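Local coordinates for 49 protein (Murid herpesvirus 4, PDB 6A4V), which probably interacts with the host poly(ADP-ribose) polymerase 1 and thereby facilitates replication of this gammaherpesvirus, at residues W164-T170 with N218-V224; L93-I97 with W223-F227. All coordinates share one frame; numbering follows the deposited sequence.

Interaction 1: W164-T170 with N218-V224; sequences WCACFLT and NVLVYWV
Asn218 grips the backbone of Thr170 with both ends of its side-chain amide. Its OD1 accepts the Thr170 N-H at 2.8 Å, in the carbonyl plane and on a lone pair, with an N-H...O angle of 162°. Its ND2 donates a hydrogen bond to Thr170 O at 3.0 Å; that oxygen lies near the amide plane of Asn218, although the donor stands above the plane of the Thr170 carbonyl. Two nearly straight bonds to one residue fix the rotation of the amide and hold the extended chain just beyond helix 161-168. Leu169 closes over the same amide, its CD2 resting 3.6 Å from Asn218 OD1. Further along, Val221 points into the contact and divides its methyls: CG1 meets Cys165 SG at 3.5 Å and Leu169 CD2 at 4.0 Å, while CG2 turns to the Phe168 backbone and CB. The Trp164 indole swings away from its own backbone N (chi1 -176°), which carries its six-membered ring across to Val224. There CH2 touches Val224 CG1 at 3.5 Å, the two side chains at about a right angle, and Val221 O lies at the ring edge. Phe168 CD2 sits over the rim of one indole face, and Tyr155 packs edge-to-face with the indole. The short helical segments run almost antiparallel, at 172° with axes 9.7 Å apart. Thr139 of helix 131-146 touches Val221 and Val224, helix 195-203 packs against Tyr222, and helix 89-104 lies against helix 213-235 through Val219, Leu220 and Trp223.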
loop_
_atom_site.group_PDB
_atom_site.type_symbol
_atom_site.label_atom_id
_atom_site.label_comp_id
_atom_site.label_asym_id
_atom_site.label_seq_id
_atom_site.Cartn_x
_atom_site.Cartn_y
_atom_site.Cartn_z
ATOM N N TRP B 164 -12.733 -10.956 27.963
ATOM C CA TRP B 164 -13.079 -12.328 27.550
ATOM C C TRP B 164 -11.862 -13.104 27.050
ATOM O O TRP B 164 -11.746 -14.286 27.344
ATOM C CB TRP B 164 -14.202 -12.287 26.507
ATOM C CG TRP B 164 -14.753 -13.593 26.027
ATOM C CD1 TRP B 164 -15.902 -14.181 26.471
ATOM C CD2 TRP B 164 -14.374 -14.333 24.849
ATOM N NE1 TRP B 164 -16.186 -15.307 25.741
ATOM C CE2 TRP B 164 -15.239 -15.449 24.760
ATOM C CE3 TRP B 164 -13.314 -14.257 23.946
ATOM C CZ2 TRP B 164 -15.132 -16.414 23.758
ATOM C CZ3 TRP B 164 -13.204 -15.209 22.954
ATOM C CH2 TRP B 164 -14.112 -16.258 22.849
ATOM N N CYS B 165 -10.974 -12.452 26.292
ATOM C CA CYS B 165 -9.757 -13.116 25.802
ATOM C C CYS B 165 -8.860 -13.519 26.981
ATOM O O CYS B 165 -8.206 -14.571 26.947
ATOM C CB CYS B 165 -8.963 -12.234 24.839
ATOM S SG CYS B 165 -7.756 -13.162 23.852
ATOM N N ALA B 166 -8.806 -12.664 28.006
ATOM C CA ALA B 166 -7.942 -12.882 29.156
ATOM C C ALA B 166 -8.424 -14.108 29.954
ATOM O O ALA B 166 -7.628 -15.014 30.228
ATOM C CB ALA B 166 -7.886 -11.631 30.006
ATOM N N CYS B 167 -9.714 -14.146 30.316
ATOM C CA CYS B 167 -10.282 -15.309 31.003
ATOM C C CYS B 167 -9.812 -16.606 30.354
ATOM O O CYS B 167 -9.272 -17.493 31.014
ATOM C CB CYS B 167 -11.800 -15.344 30.950
ATOM S SG CYS B 167 -12.547 -14.051 31.958
ATOM N N PHE B 168 -10.040 -16.695 29.047
ATOM C CA PHE B 168 -10.140 -17.948 28.403
ATOM C C PHE B 168 -8.800 -18.338 27.766
ATOM O O PHE B 168 -8.698 -19.419 27.225
ATOM C CB PHE B 168 -11.326 -17.884 27.446
ATOM C CG PHE B 168 -12.659 -17.763 28.139
ATOM C CD1 PHE B 168 -13.001 -18.636 29.159
ATOM C CD2 PHE B 168 -13.601 -16.829 27.743
ATOM C CE1 PHE B 168 -14.237 -18.568 29.778
ATOM C CE2 PHE B 168 -14.838 -16.748 28.372
ATOM C CZ PHE B 168 -15.153 -17.617 29.392
ATOM N N LEU B 169 -7.778 -17.476 27.843
ATOM C CA LEU B 169 -6.409 -17.894 27.488
ATOM C C LEU B 169 -5.816 -18.744 28.616
ATOM O O LEU B 169 -5.818 -18.304 29.758
ATOM C CB LEU B 169 -5.538 -16.655 27.270
ATOM C CG LEU B 169 -5.782 -15.886 25.973
ATOM C CD1 LEU B 169 -5.008 -14.581 25.999
ATOM C CD2 LEU B 169 -5.446 -16.730 24.752
ATOM N N THR B 170 -5.259 -19.919 28.291
ATOM C CA THR B 170 -4.679 -20.802 29.325
ATOM C C THR B 170 -3.145 -20.785 29.272
ATOM O O THR B 170 -2.551 -21.129 28.258
ATOM C CB THR B 170 -5.244 -22.222 29.215
ATOM O OG1 THR B 170 -4.712 -22.857 28.053
ATOM C CG2 THR B 170 -6.758 -22.224 29.170
ATOM N N ASN B 218 -5.821 -21.309 22.601
ATOM C CA ASN B 218 -5.403 -19.937 22.789
ATOM C C ASN B 218 -5.544 -19.139 21.477
ATOM O O ASN B 218 -6.006 -18.005 21.461
ATOM C CB ASN B 218 -3.988 -19.890 23.372
ATOM C CG ASN B 218 -3.968 -20.085 24.875
ATOM O OD1 ASN B 218 -5.016 -20.189 25.508
ATOM N ND2 ASN B 218 -2.784 -20.129 25.465
ATOM N N VAL B 219 -5.139 -19.743 20.364
ATOM C CA VAL B 219 -5.137 -19.106 19.071
ATOM C C VAL B 219 -6.584 -18.947 18.587
ATOM O O VAL B 219 -6.931 -17.952 17.960
ATOM C CB VAL B 219 -4.304 -19.937 18.074
ATOM C CG1 VAL B 219 -4.686 -19.698 16.622
ATOM C CG2 VAL B 219 -2.820 -19.705 18.255
ATOM N N LEU B 220 -7.405 -19.970 18.793
ATOM C CA LEU B 220 -8.814 -19.862 18.405
ATOM C C LEU B 220 -9.449 -18.680 19.118
ATOM O O LEU B 220 -10.269 -17.948 18.566
ATOM C CB LEU B 220 -9.586 -21.106 18.802
ATOM C CG LEU B 220 -11.068 -21.017 18.454
ATOM C CD1 LEU B 220 -11.257 -20.576 17.006
ATOM C CD2 LEU B 220 -11.751 -22.353 18.691
ATOM N N VAL B 221 -9.070 -18.544 20.384
ATOM C CA VAL B 221 -9.657 -17.597 21.229
ATOM C C VAL B 221 -9.329 -16.231 20.665
ATOM O O VAL B 221 -10.181 -15.348 20.619
ATOM C CB VAL B 221 -9.122 -17.698 22.668
ATOM C CG1 VAL B 221 -9.214 -16.358 23.371
ATOM C CG2 VAL B 221 -9.829 -18.762 23.462
ATOM N N TYR B 222 -8.042 -16.065 20.378
ATOM C CA TYR B 222 -7.473 -14.777 19.986
ATOM C C TYR B 222 -8.150 -14.346 18.681
ATOM O O TYR B 222 -8.596 -13.244 18.568
ATOM C CB TYR B 222 -5.959 -14.939 19.837
ATOM C CG TYR B 222 -5.208 -13.801 19.197
ATOM C CD1 TYR B 222 -4.646 -12.796 19.972
ATOM C CD2 TYR B 222 -4.995 -13.759 17.829
ATOM C CE1 TYR B 222 -3.904 -11.778 19.400
ATOM C CE2 TYR B 222 -4.231 -12.757 17.247
ATOM C CZ TYR B 222 -3.706 -11.743 18.035
ATOM O OH TYR B 222 -2.964 -10.720 17.501
ATOM N N TRP B 223 -8.273 -15.275 17.734
ATOM C CA TRP B 223 -8.895 -14.936 16.480
ATOM C C TRP B 223 -10.399 -14.723 16.609
ATOM O O TRP B 223 -10.968 -13.959 15.840
ATOM C CB TRP B 223 -8.567 -15.944 15.390
ATOM C CG TRP B 223 -7.155 -15.755 14.942
ATOM C CD1 TRP B 223 -6.099 -16.576 15.190
ATOM C CD2 TRP B 223 -6.632 -14.649 14.202
ATOM N NE1 TRP B 223 -4.959 -16.068 14.643
ATOM C CE2 TRP B 223 -5.258 -14.892 14.012
ATOM C CE3 TRP B 223 -7.202 -13.533 13.586
ATOM C CZ2 TRP B 223 -4.435 -14.013 13.300
ATOM C CZ3 TRP B 223 -6.401 -12.685 12.860
ATOM C CH2 TRP B 223 -5.028 -12.897 12.765
ATOM N N VAL B 224 -11.040 -15.340 17.598
ATOM C CA VAL B 224 -12.434 -15.058 17.772
ATOM C C VAL B 224 -12.531 -13.616 18.280
ATOM O O VAL B 224 -13.350 -12.870 17.851
ATOM C CB VAL B 224 -13.120 -16.039 18.748
ATOM C CG1 VAL B 224 -14.292 -15.401 19.457
ATOM C CG2 VAL B 224 -13.589 -17.312 18.077
#

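Interaction 2: L93-I97 with W223-F227; sequences LRELI and WVSVF
Leu96 lays its two methyls over one face of the Trp223 indole. CD1 stands 3.9 Å from the centroid of the six-membered ring and only 5° off its normal, a CH-pi contact, while CD2 sits 4.0 Å from Trp223 CG over the same face. Leu93 CD2 approaches the ring obliquely, 3.8 Å from CZ3. Ile97 CD1 reaches between the two aromatic side chains, 3.6 Å from Trp223 O and 3.8 Å from Phe227 CB. With CG anti to the backbone N (chi1 -178°), the Phe227 ring extends toward helix 89-104 and meets Leu93 CB at its edge. The side chains that meet in this buried part are apolar, and no hydrogen bond crosses it. The partly exposed margin is thinner rather than looser. Across to 223-227 Arg94 offers CG and CD, CG coming obliquely to Phe227 CZ at 3.5 Å, and the chain then bends at chi3; Arg94 also touches Leu124 of helix 111-126. Glu95 packs on Arg288 of the second subunit, where Leu96 also touches Glu300. Leu131, Leu132 and Leu135 of helix 131-146 add to the packing around Phe227. Axes 10.5 Å apart, running at 165°, and side chains from successive turns filling the space between them are the marks of antiparallel helix packing in an all-helical bundle.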
loop_
_atom_site.group_PDB
_atom_site.type_symbol
_atom_site.label_atom_id
_atom_site.label_comp_id
_atom_site.label_asym_id
_atom_site.label_seq_id
_atom_site.Cartn_x
_atom_site.Cartn_y
_atom_site.Cartn_z
ATOM N N LEU B 93 -11.395 -12.891 7.365
ATOM C CA LEU B 93 -11.260 -13.300 8.757
ATOM C C LEU B 93 -12.142 -14.517 9.018
ATOM O O LEU B 93 -11.697 -15.486 9.617
ATOM C CB LEU B 93 -11.599 -12.146 9.690
ATOM C CG LEU B 93 -10.473 -11.149 9.890
ATOM C CD1 LEU B 93 -11.032 -9.845 10.367
ATOM C CD2 LEU B 93 -9.463 -11.666 10.890
ATOM N N ARG B 94 -13.295 -14.591 8.400
ATOM C CA ARG B 94 -14.079 -15.814 8.652
ATOM C C ARG B 94 -13.337 -17.020 8.107
ATOM O O ARG B 94 -13.122 -18.056 8.766
ATOM C CB ARG B 94 -15.446 -15.685 8.008
ATOM C CG ARG B 94 -16.467 -14.978 8.870
ATOM C CD ARG B 94 -17.888 -15.046 8.293
ATOM N NE ARG B 94 -17.941 -14.888 6.848
ATOM C CZ ARG B 94 -18.135 -13.727 6.249
ATOM N NH1 ARG B 94 -17.864 -12.618 6.906
ATOM N NH2 ARG B 94 -18.524 -13.666 4.991
ATOM N N GLU B 95 -12.987 -16.894 6.836
ATOM C CA GLU B 95 -12.247 -17.926 6.117
ATOM C C GLU B 95 -10.991 -18.290 6.918
ATOM O O GLU B 95 -10.548 -19.491 6.952
ATOM C CB GLU B 95 -12.018 -17.459 4.674
ATOM C CG GLU B 95 -11.820 -18.559 3.652
ATOM C CD GLU B 95 -12.940 -19.571 3.461
ATOM O OE1 GLU B 95 -14.064 -19.169 3.037
ATOM O OE2 GLU B 95 -12.675 -20.762 3.734
ATOM N N LEU B 96 -10.410 -17.354 7.654
ATOM C CA LEU B 96 -9.196 -17.771 8.427
ATOM C C LEU B 96 -9.570 -18.713 9.583
ATOM O O LEU B 96 -8.807 -19.561 9.958
ATOM C CB LEU B 96 -8.489 -16.526 8.948
ATOM C CG LEU B 96 -7.354 -16.791 9.932
ATOM C CD1 LEU B 96 -6.471 -15.556 10.042
ATOM C CD2 LEU B 96 -7.849 -17.193 11.311
ATOM N N ILE B 97 -10.751 -18.502 10.165
ATOM C CA ILE B 97 -11.121 -19.126 11.400
ATOM C C ILE B 97 -11.538 -20.550 11.044
ATOM O O ILE B 97 -11.033 -21.531 11.651
ATOM C CB ILE B 97 -12.225 -18.313 12.133
ATOM C CG1 ILE B 97 -11.624 -17.251 13.055
ATOM C CG2 ILE B 97 -13.152 -19.243 12.927
ATOM C CD1 ILE B 97 -12.583 -16.159 13.527
ATOM N N TRP B 223 -8.273 -15.275 17.734
ATOM C CA TRP B 223 -8.895 -14.936 16.480
ATOM C C TRP B 223 -10.399 -14.723 16.609
ATOM O O TRP B 223 -10.968 -13.959 15.840
ATOM C CB TRP B 223 -8.567 -15.944 15.390
ATOM C CG TRP B 223 -7.155 -15.755 14.942
ATOM C CD1 TRP B 223 -6.099 -16.576 15.190
ATOM C CD2 TRP B 223 -6.632 -14.649 14.202
ATOM N NE1 TRP B 223 -4.959 -16.068 14.643
ATOM C CE2 TRP B 223 -5.258 -14.892 14.012
ATOM C CE3 TRP B 223 -7.202 -13.533 13.586
ATOM C CZ2 TRP B 223 -4.435 -14.013 13.300
ATOM C CZ3 TRP B 223 -6.401 -12.685 12.860
ATOM C CH2 TRP B 223 -5.028 -12.897 12.765
ATOM N N VAL B 224 -11.040 -15.340 17.598
ATOM C CA VAL B 224 -12.434 -15.058 17.772
ATOM C C VAL B 224 -12.531 -13.616 18.280
ATOM O O VAL B 224 -13.350 -12.870 17.851
ATOM C CB VAL B 224 -13.120 -16.039 18.748
ATOM C CG1 VAL B 224 -14.292 -15.401 19.457
ATOM C CG2 VAL B 224 -13.589 -17.312 18.077
ATOM N N SER B 225 -11.707 -13.279 19.258
ATOM C CA SER B 225 -11.686 -11.979 19.832
ATOM C C SER B 225 -11.428 -10.949 18.714
ATOM O O SER B 225 -12.116 -9.997 18.624
ATOM C CB SER B 225 -10.658 -11.840 20.925
ATOM O OG SER B 225 -10.604 -12.981 21.793
ATOM N N VAL B 226 -10.385 -11.159 17.920
ATOM C CA VAL B 226 -10.064 -10.261 16.856
ATOM C C VAL B 226 -11.262 -10.170 15.915
ATOM O O VAL B 226 -11.633 -9.107 15.482
ATOM C CB VAL B 226 -8.813 -10.673 16.061
ATOM C CG1 VAL B 226 -8.677 -9.789 14.833
ATOM C CG2 VAL B 226 -7.567 -10.625 16.900
ATOM N N PHE B 227 -11.848 -11.293 15.567
ATOM C CA PHE B 227 -12.998 -11.215 14.657
ATOM C C PHE B 227 -14.121 -10.319 15.206
ATOM O O PHE B 227 -14.907 -9.698 14.408
ATOM C CB PHE B 227 -13.543 -12.614 14.405
ATOM C CG PHE B 227 -14.702 -12.678 13.450
ATOM C CD1 PHE B 227 -14.510 -12.410 12.103
ATOM C CD2 PHE B 227 -15.943 -13.117 13.857
ATOM C CE1 PHE B 227 -15.581 -12.457 11.229
ATOM C CE2 PHE B 227 -17.011 -13.191 12.966
ATOM C CZ PHE B 227 -16.827 -12.862 11.646
#

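Both contacts are buried and use helix 213-235, with centres about 11 Å apart; their ranges overlap at Trp223 and Val224, of which Val224 touches in both. Interaction 1 joins this helix to helix 161-168 and the chain that follows it, interaction 2 to helix 89-104; in each the short segments run nearly antiparallel. Both pack aliphatic groups on aromatic rings, Trp164 being the ring in interaction 1. The difference is the Asn218-Thr170 hydrogen-bond pair, where helix gives way to extended chain; interaction 2, between two continuing helices, has no counterpart and reaches the second subunit at its margin. The contacts meet at Ser225, whose OG packs against Cys165 SG and hydrogen-bonds to Val221 O.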